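Local coordinates for vesicular integral-membrane protein VIP36 (Canis lupus familiaris, PDB 2DUR) that binds high-mannose glycans through a calcium-dependent lumenal lectin domain and takes part in transport and sorting of the glycoproteins that carry them in the early secretory pathway, at residues A[79-85]-A[214-220]; A[112-116]-A[157-161]; A[125-131]-A[150-156]. All coordinates share one frame. Numbering follows the deposited sequence.

Contact 1: residues A[79-85]-A[214-220]; sequences NLHGDGI and LSDNHDI. With MAN (alpha-D-mannopyranose), chain C.
The segments 79-85 and 214-220, each a loop running into a strand, have end-to-end vectors 39° apart. CA atoms pair at His81-Leu214 and Gly82-Ser215 (both 4.7 Å) and diverge to 6.8 Å at Ile85-His218. Leu80 centres an inverse gamma turn; Gly82 is almost fully extended (166/-180), and the Gly82-Asp83 peptide is cis. Gly82 N donates to Ser215 O (3.2 Å, 160°), and a water connects Leu80 O (2.7 Å) with Ser215 N (2.9 Å). Leu214 (m, t) points toward the first loop, its CD2 3.8 Å from Leu80 CB. In the L-type lectin beta-sandwich these loops, part of the sugar site, lead into strands 84-90 and 217-227 of facing sheets, with Ile85 and His218 between them. Asp83, chi1 -82°, turns its carboxylate to mannose: MAN O6 donates to Asp83 OD1 and MAN O4 to Asp83 OD2, both 2.6 Å, while Leu214 N donates to MAN O6 (3.0 Å); Asp213, His142 and Asn118 also hydrogen-bond the sugar. His218 (chi1 m, chi2 103°) lays its ring against the backbone, Gly84 O over one face and Ile85 CG1 3.8 Å from His218 CD2; its ND1 is hydrogen-bonded to Thr43 OG1. Ile85 (m, t) sets CD1 4.4 Å from Ile220 CD1. His81 (chi1 p) points away overall, yet its CB lies 3.5 Å from Asp216 OD2, the oxygen whose salt bridge is with Arg159 NE. A CB on Gly84 (136/-175) would jam against Asp83 O.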
loop_
_atom_site.group_PDB
_atom_site.type_symbol
_atom_site.label_atom_id
_atom_site.label_comp_id
_atom_site.label_asym_id
_atom_site.label_seq_id
_atom_site.Cartn_x
_atom_site.Cartn_y
_atom_site.Cartn_z
ATOM N N ASN A 79 14.071 -17.636 -8.851
ATOM C CA ASN A 79 12.783 -16.979 -8.592
ATOM C C ASN A 79 12.164 -17.337 -7.225
ATOM O O ASN A 79 10.995 -17.067 -6.972
ATOM C CB ASN A 79 11.811 -17.110 -9.806
ATOM C CG ASN A 79 10.725 -18.216 -9.660
ATOM O OD1 ASN A 79 9.607 -18.060 -10.195
ATOM N ND2 ASN A 79 11.050 -19.333 -8.990
ATOM N N LEU A 80 12.981 -17.889 -6.326
ATOM C CA LEU A 80 12.489 -18.411 -5.038
ATOM C C LEU A 80 12.429 -17.362 -3.933
ATOM O O LEU A 80 13.185 -17.400 -2.950
ATOM C CB LEU A 80 13.320 -19.638 -4.617
ATOM C CG LEU A 80 13.348 -20.806 -5.612
ATOM C CD1 LEU A 80 14.256 -21.885 -5.065
ATOM C CD2 LEU A 80 11.943 -21.389 -5.868
ATOM N N HIS A 81 11.500 -16.421 -4.096
ATOM C CA HIS A 81 11.284 -15.379 -3.112
ATOM C C HIS A 81 9.819 -14.970 -3.177
ATOM O O HIS A 81 9.137 -15.265 -4.135
ATOM C CB HIS A 81 12.161 -14.141 -3.405
ATOM C CG HIS A 81 11.911 -13.549 -4.761
ATOM N ND1 HIS A 81 12.726 -13.803 -5.843
ATOM C CD2 HIS A 81 10.897 -12.782 -5.224
ATOM C CE1 HIS A 81 12.242 -13.190 -6.908
ATOM N NE2 HIS A 81 11.127 -12.569 -6.562
ATOM N N GLY A 82 9.373 -14.269 -2.158
ATOM C CA GLY A 82 7.979 -13.796 -2.084
ATOM C C GLY A 82 7.633 -13.318 -0.672
ATOM O O GLY A 82 8.478 -13.362 0.237
ATOM N N ASP A 83 6.394 -12.866 -0.441
ATOM C CA ASP A 83 5.360 -12.773 -1.478
ATOM C C ASP A 83 5.079 -11.351 -1.953
ATOM O O ASP A 83 4.537 -11.153 -3.054
ATOM C CB ASP A 83 4.065 -13.390 -0.922
ATOM C CG ASP A 83 4.066 -14.905 -1.055
ATOM O OD1 ASP A 83 4.357 -15.612 -0.054
ATOM O OD2 ASP A 83 3.833 -15.378 -2.186
ATOM N N GLY A 84 5.413 -10.376 -1.108
ATOM C CA GLY A 84 5.206 -8.961 -1.430
ATOM C C GLY A 84 4.628 -8.110 -0.317
ATOM O O GLY A 84 4.430 -8.558 0.813
ATOM N N ILE A 85 4.344 -6.861 -0.667
ATOM C CA ILE A 85 3.814 -5.858 0.239
ATOM C C ILE A 85 2.437 -5.427 -0.246
ATOM O O ILE A 85 2.221 -5.352 -1.461
ATOM C CB ILE A 85 4.764 -4.594 0.265
ATOM C CG1 ILE A 85 6.073 -4.933 0.995
ATOM C CG2 ILE A 85 4.056 -3.374 0.886
ATOM C CD1 ILE A 85 7.154 -3.817 0.856
ATOM N N LEU A 214 8.090 -19.188 0.467
ATOM C CA LEU A 214 9.152 -18.285 -0.043
ATOM C C LEU A 214 9.141 -17.008 0.755
ATOM O O LEU A 214 8.113 -16.621 1.314
ATOM C CB LEU A 214 8.908 -17.992 -1.525
ATOM C CG LEU A 214 8.857 -19.213 -2.450
ATOM C CD1 LEU A 214 8.499 -18.800 -3.863
ATOM C CD2 LEU A 214 10.198 -19.965 -2.399
ATOM N N SER A 215 10.282 -16.331 0.814
ATOM C CA SER A 215 10.385 -15.214 1.714
ATOM C C SER A 215 11.221 -14.080 1.099
ATOM O O SER A 215 11.762 -14.214 -0.005
ATOM C CB SER A 215 10.969 -15.659 3.058
ATOM O OG SER A 215 12.317 -16.068 2.896
ATOM N N ASP A 216 11.254 -12.980 1.832
ATOM C CA ASP A 216 12.046 -11.775 1.523
ATOM C C ASP A 216 11.936 -10.861 2.731
ATOM O O ASP A 216 10.974 -10.908 3.515
ATOM C CB ASP A 216 11.469 -10.981 0.329
ATOM C CG ASP A 216 12.205 -11.191 -0.965
ATOM O OD1 ASP A 216 13.416 -11.553 -0.988
ATOM O OD2 ASP A 216 11.563 -10.944 -2.013
ATOM N N ASN A 217 12.909 -9.977 2.886
ATOM C CA ASN A 217 12.719 -8.874 3.801
ATOM C C ASN A 217 11.793 -7.882 3.124
ATOM O O ASN A 217 12.012 -7.546 1.968
ATOM C CB ASN A 217 14.038 -8.151 4.056
ATOM C CG ASN A 217 15.047 -9.021 4.772
ATOM O OD1 ASN A 217 14.879 -9.322 5.963
ATOM N ND2 ASN A 217 16.106 -9.420 4.053
ATOM N N HIS A 218 10.762 -7.457 3.844
ATOM C CA HIS A 218 9.844 -6.406 3.366
ATOM C C HIS A 218 9.921 -5.249 4.346
ATOM O O HIS A 218 9.349 -5.300 5.416
ATOM C CB HIS A 218 8.398 -6.969 3.268
ATOM C CG HIS A 218 8.258 -8.089 2.288
ATOM N ND1 HIS A 218 8.172 -9.417 2.673
ATOM C CD2 HIS A 218 8.128 -8.085 0.942
ATOM C CE1 HIS A 218 8.065 -10.177 1.597
ATOM N NE2 HIS A 218 8.027 -9.393 0.534
ATOM N N ASP A 219 10.670 -4.192 3.971
ATOM C CA ASP A 219 10.883 -3.052 4.865
ATOM C C ASP A 219 10.127 -1.793 4.420
ATOM O O ASP A 219 10.004 -1.530 3.227
ATOM C CB ASP A 219 12.367 -2.662 4.932
ATOM C CG ASP A 219 13.258 -3.781 5.436
ATOM O OD1 ASP A 219 12.736 -4.701 6.095
ATOM O OD2 ASP A 219 14.483 -3.719 5.193
ATOM N N ILE A 220 9.644 -1.028 5.393
ATOM C CA ILE A 220 9.098 0.324 5.150
ATOM C C ILE A 220 10.015 1.292 5.878
ATOM O O ILE A 220 10.122 1.230 7.095
ATOM C CB ILE A 220 7.658 0.484 5.705
ATOM C CG1 ILE A 220 6.717 -0.567 5.099
ATOM C CG2 ILE A 220 7.109 1.917 5.442
ATOM C CD1 ILE A 220 6.499 -0.463 3.579
HETATM C C1 MAN C . 3.063 -21.261 -0.166
HETATM C C2 MAN C . 1.692 -20.595 -0.077
HETATM C C3 MAN C . 1.529 -19.542 -1.184
HETATM C C4 MAN C . 2.728 -18.582 -1.238
HETATM C C5 MAN C . 3.966 -19.430 -1.468
HETATM C C6 MAN C . 5.224 -18.572 -1.622
HETATM O O1 MAN C . 3.068 -22.242 -1.200
HETATM O O2 MAN C . 1.584 -19.961 1.174
HETATM O O3 MAN C . 0.312 -18.835 -0.998
HETATM O O4 MAN C . 2.605 -17.623 -2.265
HETATM O O5 MAN C . 4.083 -20.275 -0.333
HETATM O O6 MAN C . 5.539 -17.951 -0.394
HETATM O O HOH W 1 12.759 -17.479 -0.283
#

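Contact 2: residues A[112-116]-A[157-161]; sequences FLDTY and DFRNR. With CA (calcium ion), chain E.
Residues 112-114 are the end of strand 109-114, after which Thr115 (-104/-3) bends the chain out of extended conformation; residues 157-161 form an irregular loop between strands 152-155 and 165-172. The backbones stay apart: the nearest CA pair, Thr115-Arg159, is separated by 7.9 Å, and no hydrogen bond crosses. Side chains bridge the gap. Phe158, chi1 p and chi2 -106°, inserts its ring so that CZ lies 3.6 Å from Leu113 CB and CE2 3.5 Å from Thr115 CG2. Leu113 (m, p) places CD2 over one ring face. Arg159 extends with chi1 to chi3 all t, and its guanidinium is held by Asp216. Asp114, chi1 t, points away from the loop and chelates calcium through OD1 and OD2 (2.5 Å each), while Tyr116 N donates to Asp114 OD2 (3.2 Å) in an Asx turn and Tyr116 O binds the ion at 2.4 Å. Two waters at 2.4 Å, Asn118 and Asp145 complete this L-type lectin calcium site. The chemistry is thus split by alternation along residues 113-115, at the strand end and just beyond: Leu113 and Thr115 present apolar atoms to Phe158, whereas Asp114 between them presents charge to the metal.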
loop_
_atom_site.group_PDB
_atom_site.type_symbol
_atom_site.label_atom_id
_atom_site.label_comp_id
_atom_site.label_asym_id
_atom_site.label_seq_id
_atom_site.Cartn_x
_atom_site.Cartn_y
_atom_site.Cartn_z
ATOM N N PHE A 112 -1.032 -3.518 -4.310
ATOM C CA PHE A 112 -0.224 -4.715 -4.063
ATOM C C PHE A 112 1.081 -4.618 -4.818
ATOM O O PHE A 112 1.073 -4.315 -6.002
ATOM C CB PHE A 112 -0.955 -5.949 -4.599
ATOM C CG PHE A 112 -2.311 -6.175 -4.003
ATOM C CD1 PHE A 112 -2.507 -6.137 -2.622
ATOM C CD2 PHE A 112 -3.397 -6.402 -4.840
ATOM C CE1 PHE A 112 -3.777 -6.375 -2.068
ATOM C CE2 PHE A 112 -4.651 -6.682 -4.309
ATOM C CZ PHE A 112 -4.847 -6.637 -2.931
ATOM N N LEU A 113 2.186 -4.964 -4.155
ATOM C CA LEU A 113 3.506 -5.059 -4.798
ATOM C C LEU A 113 3.850 -6.552 -4.694
ATOM O O LEU A 113 4.383 -7.015 -3.674
ATOM C CB LEU A 113 4.519 -4.202 -4.030
ATOM C CG LEU A 113 4.398 -2.685 -4.197
ATOM C CD1 LEU A 113 3.258 -2.169 -3.366
ATOM C CD2 LEU A 113 5.696 -2.018 -3.748
ATOM N N ASP A 114 3.472 -7.300 -5.727
ATOM C CA ASP A 114 3.501 -8.774 -5.707
ATOM C C ASP A 114 4.786 -9.240 -6.394
ATOM O O ASP A 114 5.001 -8.923 -7.554
ATOM C CB ASP A 114 2.249 -9.283 -6.458
ATOM C CG ASP A 114 2.074 -10.801 -6.392
ATOM O OD1 ASP A 114 0.968 -11.305 -6.743
ATOM O OD2 ASP A 114 3.027 -11.496 -5.982
ATOM N N THR A 115 5.629 -10.000 -5.686
ATOM C CA THR A 115 6.926 -10.392 -6.208
ATOM C C THR A 115 7.012 -11.840 -6.695
ATOM O O THR A 115 8.042 -12.260 -7.196
ATOM C CB THR A 115 8.020 -10.233 -5.143
ATOM O OG1 THR A 115 7.690 -11.065 -4.034
ATOM C CG2 THR A 115 8.148 -8.771 -4.646
ATOM N N TYR A 116 5.940 -12.615 -6.535
ATOM C CA TYR A 116 5.979 -14.033 -6.890
ATOM C C TYR A 116 4.781 -14.432 -7.759
ATOM O O TYR A 116 3.652 -14.272 -7.306
ATOM C CB TYR A 116 5.992 -14.890 -5.617
ATOM C CG TYR A 116 5.985 -16.357 -5.922
ATOM C CD1 TYR A 116 7.062 -16.954 -6.587
ATOM C CD2 TYR A 116 4.892 -17.157 -5.562
ATOM C CE1 TYR A 116 7.045 -18.307 -6.881
ATOM C CE2 TYR A 116 4.877 -18.521 -5.853
ATOM C CZ TYR A 116 5.958 -19.075 -6.529
ATOM O OH TYR A 116 5.956 -20.423 -6.833
ATOM N N ASP A 157 10.347 -3.284 -11.484
ATOM C CA ASP A 157 11.551 -3.989 -11.034
ATOM C C ASP A 157 12.037 -3.344 -9.749
ATOM O O ASP A 157 12.898 -2.447 -9.769
ATOM C CB ASP A 157 12.619 -3.923 -12.148
ATOM C CG ASP A 157 13.903 -4.666 -11.795
ATOM O OD1 ASP A 157 13.945 -5.378 -10.767
ATOM O OD2 ASP A 157 14.881 -4.537 -12.572
ATOM N N PHE A 158 11.451 -3.743 -8.619
ATOM C CA PHE A 158 11.765 -3.070 -7.363
ATOM C C PHE A 158 12.573 -3.888 -6.360
ATOM O O PHE A 158 12.929 -3.372 -5.304
ATOM C CB PHE A 158 10.517 -2.482 -6.697
ATOM C CG PHE A 158 9.452 -3.497 -6.381
ATOM C CD1 PHE A 158 8.303 -3.557 -7.144
ATOM C CD2 PHE A 158 9.588 -4.358 -5.284
ATOM C CE1 PHE A 158 7.282 -4.496 -6.849
ATOM C CE2 PHE A 158 8.582 -5.284 -4.978
ATOM C CZ PHE A 158 7.444 -5.353 -5.747
ATOM N N ARG A 159 12.872 -5.142 -6.681
ATOM C CA ARG A 159 13.525 -6.012 -5.718
ATOM C C ARG A 159 15.044 -5.964 -5.822
ATOM O O ARG A 159 15.597 -5.970 -6.932
ATOM C CB ARG A 159 13.039 -7.441 -5.916
ATOM C CG ARG A 159 13.300 -8.292 -4.758
ATOM C CD ARG A 159 12.554 -9.610 -4.893
ATOM N NE ARG A 159 13.241 -10.565 -4.054
ATOM C CZ ARG A 159 14.372 -11.177 -4.373
ATOM N NH1 ARG A 159 14.953 -10.958 -5.554
ATOM N NH2 ARG A 159 14.921 -12.007 -3.510
ATOM N N ASN A 160 15.703 -5.915 -4.669
ATOM C CA ASN A 160 17.161 -6.084 -4.608
ATOM C C ASN A 160 17.883 -5.019 -5.422
ATOM O O ASN A 160 18.872 -5.331 -6.107
ATOM C CB ASN A 160 17.576 -7.480 -5.107
ATOM C CG ASN A 160 17.493 -8.555 -4.015
ATOM O OD1 ASN A 160 17.327 -8.251 -2.839
ATOM N ND2 ASN A 160 17.625 -9.812 -4.411
ATOM N N ARG A 161 17.395 -3.786 -5.351
ATOM C CA ARG A 161 18.053 -2.672 -6.038
ATOM C C ARG A 161 19.199 -2.077 -5.210
ATOM O O ARG A 161 19.167 -2.100 -3.985
ATOM C CB ARG A 161 17.029 -1.587 -6.401
ATOM C CG ARG A 161 15.811 -2.092 -7.194
ATOM C CD ARG A 161 16.188 -2.823 -8.487
ATOM N NE ARG A 161 16.987 -1.966 -9.377
ATOM C CZ ARG A 161 16.501 -1.243 -10.394
ATOM N NH1 ARG A 161 15.201 -1.260 -10.709
ATOM N NH2 ARG A 161 17.328 -0.495 -11.120
HETATM CA CA CA E . 1.717 -13.615 -6.109
HETATM O O HOH W 2 2.889 -13.544 -3.972
HETATM O O HOH W 3 -0.466 -13.478 -5.020
#

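Contact 3: residues A[125-131]-A[150-156]; sequences VFPYISV and ELAGCTA
An antiparallel strand pair forms one border of the seven-stranded sheet in this L-type lectin beta-sandwich: strand 128-131 meets edge strand 152-155 with axes 4.6 Å apart at closest approach and 169° between their directions. Ahead of the strand, Val125 CG1 lies 3.6 Å from Thr155 OG1. Thr155 OG1 is 2.9 Å from Val125 O and 3.2 Å from Pro127 O, two acceptors competing for one proton. The CA-to-CB bond of Phe126 (chi1 m) points away from the partner; its side chain touches Asp114 and Asp145 of the calcium site. A cis peptide precedes Pro127, whose O accepts from Ala156 N (2.9 Å, 166°). Tyr128 pairs with Thr155 at a non-hydrogen-bonded position (CA-CA 4.4 Å); with chi1 t and chi2 85° its ring lies along the partner strand, Cys154 O over one face and CD1 3.5 Å from that oxygen. Tyr128 OH donates to Glu150 OE2 at 2.6 Å, and Glu150 also salt-bridges Arg124. Gly153 accommodates this close passage, since a CB there would clash with Tyr128 CE2. Ile129 and Cys154 form the hydrogen-bonded pair, Ile129 N to Cys154 O and Cys154 N to Ile129 O both 2.8 Å. On the same face as Cys154, which is disulfide-bonded to Cys191, Ile129 (m, t) packs CD1 3.5 Å from Ala156 CB. Ser130 sits opposite Gly153 with CA atoms only 3.9 Å apart. Val131 N donates to Ala152 O (3.0 Å) and its O accepts from Leu151 N (3.0 Å), while Val131 CG2 contacts Leu151 CB at 3.9 Å.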
loop_
_atom_site.group_PDB
_atom_site.type_symbol
_atom_site.label_atom_id
_atom_site.label_comp_id
_atom_site.label_asym_id
_atom_site.label_seq_id
_atom_site.Cartn_x
_atom_site.Cartn_y
_atom_site.Cartn_z
ATOM N N VAL A 125 4.277 -10.042 -16.242
ATOM C CA VAL A 125 5.680 -10.105 -15.841
ATOM C C VAL A 125 5.835 -9.560 -14.410
ATOM O O VAL A 125 5.302 -8.508 -14.092
ATOM C CB VAL A 125 6.581 -9.313 -16.813
ATOM C CG1 VAL A 125 8.010 -9.262 -16.308
ATOM C CG2 VAL A 125 6.512 -9.931 -18.224
ATOM N N PHE A 126 6.571 -10.279 -13.567
ATOM C CA PHE A 126 6.730 -9.914 -12.149
ATOM C C PHE A 126 8.109 -9.291 -11.847
ATOM O O PHE A 126 9.057 -9.496 -12.624
ATOM C CB PHE A 126 6.436 -11.133 -11.242
ATOM C CG PHE A 126 4.974 -11.455 -11.149
ATOM C CD1 PHE A 126 4.286 -11.932 -12.260
ATOM C CD2 PHE A 126 4.269 -11.228 -9.964
ATOM C CE1 PHE A 126 2.905 -12.198 -12.198
ATOM C CE2 PHE A 126 2.893 -11.481 -9.886
ATOM C CZ PHE A 126 2.208 -11.972 -11.002
ATOM N N PRO A 127 8.223 -8.521 -10.745
ATOM C CA PRO A 127 7.141 -8.133 -9.831
ATOM C C PRO A 127 6.056 -7.280 -10.484
ATOM O O PRO A 127 6.300 -6.599 -11.483
ATOM C CB PRO A 127 7.850 -7.320 -8.757
ATOM C CG PRO A 127 9.289 -7.817 -8.821
ATOM C CD PRO A 127 9.519 -7.995 -10.280
ATOM N N TYR A 128 4.860 -7.319 -9.910
ATOM C CA TYR A 128 3.710 -6.675 -10.548
ATOM C C TYR A 128 2.974 -5.862 -9.483
ATOM O O TYR A 128 2.609 -6.392 -8.414
ATOM C CB TYR A 128 2.787 -7.742 -11.207
ATOM C CG TYR A 128 1.757 -7.145 -12.135
ATOM C CD1 TYR A 128 2.067 -6.858 -13.466
ATOM C CD2 TYR A 128 0.471 -6.832 -11.675
ATOM C CE1 TYR A 128 1.125 -6.297 -14.304
ATOM C CE2 TYR A 128 -0.476 -6.257 -12.518
ATOM C CZ TYR A 128 -0.142 -5.995 -13.829
ATOM O OH TYR A 128 -1.062 -5.419 -14.679
ATOM N N ILE A 129 2.774 -4.584 -9.777
ATOM C CA ILE A 129 2.098 -3.678 -8.863
ATOM C C ILE A 129 0.692 -3.482 -9.401
ATOM O O ILE A 129 0.510 -3.138 -10.558
ATOM C CB ILE A 129 2.795 -2.275 -8.813
ATOM C CG1 ILE A 129 4.217 -2.424 -8.249
ATOM C CG2 ILE A 129 1.981 -1.277 -7.985
ATOM C CD1 ILE A 129 4.986 -1.096 -8.204
ATOM N N SER A 130 -0.310 -3.686 -8.559
ATOM C CA SER A 130 -1.694 -3.530 -9.027
ATOM C C SER A 130 -2.555 -2.872 -7.964
ATOM O O SER A 130 -2.148 -2.750 -6.819
ATOM C CB SER A 130 -2.272 -4.882 -9.470
ATOM O OG SER A 130 -2.381 -5.782 -8.376
ATOM N N VAL A 131 -3.729 -2.388 -8.362
ATOM C CA VAL A 131 -4.656 -1.821 -7.393
ATOM C C VAL A 131 -5.964 -2.638 -7.394
ATOM O O VAL A 131 -6.342 -3.206 -8.415
ATOM C CB VAL A 131 -4.955 -0.335 -7.663
ATOM C CG1 VAL A 131 -3.727 0.515 -7.303
ATOM C CG2 VAL A 131 -5.394 -0.112 -9.139
ATOM N N GLU A 150 -8.132 -7.449 -10.426
ATOM C CA GLU A 150 -7.203 -6.358 -10.787
ATOM C C GLU A 150 -7.939 -5.221 -11.486
ATOM O O GLU A 150 -8.595 -5.439 -12.501
ATOM C CB GLU A 150 -6.104 -6.886 -11.716
ATOM C CG GLU A 150 -5.169 -5.746 -12.201
ATOM C CD GLU A 150 -4.135 -6.171 -13.237
ATOM O OE1 GLU A 150 -3.996 -7.373 -13.518
ATOM O OE2 GLU A 150 -3.463 -5.280 -13.782
ATOM N N LEU A 151 -7.842 -4.009 -10.938
ATOM C CA LEU A 151 -8.383 -2.821 -11.597
ATOM C C LEU A 151 -7.414 -2.302 -12.656
ATOM O O LEU A 151 -7.815 -1.909 -13.772
ATOM C CB LEU A 151 -8.619 -1.720 -10.567
ATOM C CG LEU A 151 -9.959 -1.171 -10.162
ATOM C CD1 LEU A 151 -9.697 0.024 -9.281
ATOM C CD2 LEU A 151 -10.801 -0.762 -11.393
ATOM N N ALA A 152 -6.133 -2.271 -12.290
ATOM C CA ALA A 152 -5.058 -1.794 -13.169
ATOM C C ALA A 152 -3.739 -2.211 -12.534
ATOM O O ALA A 152 -3.704 -2.539 -11.357
ATOM C CB ALA A 152 -5.098 -0.278 -13.339
ATOM N N GLY A 153 -2.669 -2.214 -13.309
ATOM C CA GLY A 153 -1.369 -2.586 -12.751
ATOM C C GLY A 153 -0.248 -2.389 -13.751
ATOM O O GLY A 153 -0.471 -1.942 -14.891
ATOM N N CYS A 154 0.962 -2.672 -13.298
ATOM C CA CYS A 154 2.139 -2.550 -14.154
ATOM C C CYS A 154 3.232 -3.458 -13.621
ATOM O O CYS A 154 3.289 -3.730 -12.432
ATOM C CB CYS A 154 2.633 -1.090 -14.215
ATOM S SG CYS A 154 3.666 -0.552 -12.804
ATOM N N THR A 155 4.091 -3.937 -14.511
ATOM C CA THR A 155 5.303 -4.614 -14.054
ATOM C C THR A 155 6.289 -3.563 -13.515
ATOM O O THR A 155 6.352 -2.426 -14.009
ATOM C CB THR A 155 5.916 -5.530 -15.149
ATOM O OG1 THR A 155 7.011 -6.283 -14.594
ATOM C CG2 THR A 155 6.378 -4.728 -16.359
ATOM N N ALA A 156 7.015 -3.926 -12.455
ATOM C CA ALA A 156 7.948 -2.989 -11.797
ATOM C C ALA A 156 9.126 -3.719 -11.163
ATOM O O ALA A 156 8.940 -4.667 -10.404
ATOM C CB ALA A 156 7.223 -2.130 -10.742
#

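Strands 84-90, 109-114, 128-135 and 152-155 lie side by side in one sheet. One segment each of contacts 1 and 2, and both of contact 3, belong to it; contact 1 also reaches the opposite sheet and contact 2 a loop. Ile85 O lies 2.7 Å from Leu113 N between contacts 1 and 2, and Asp114 O lies 2.9 Å from Tyr128 N between contacts 2 and 3. Contacts 1 and 2 are mostly buried, and a salt bridge from Asp216 OD2 to Arg159 NE (2.7 Å) also joins them; contact 3 is partly exposed at the sheet edge. Contact 3 relies on a backbone ladder, contact 2 on apolar side chains, and contact 1 on one backbone hydrogen bond, packing of Leu214 and His218, and shared mannose binding.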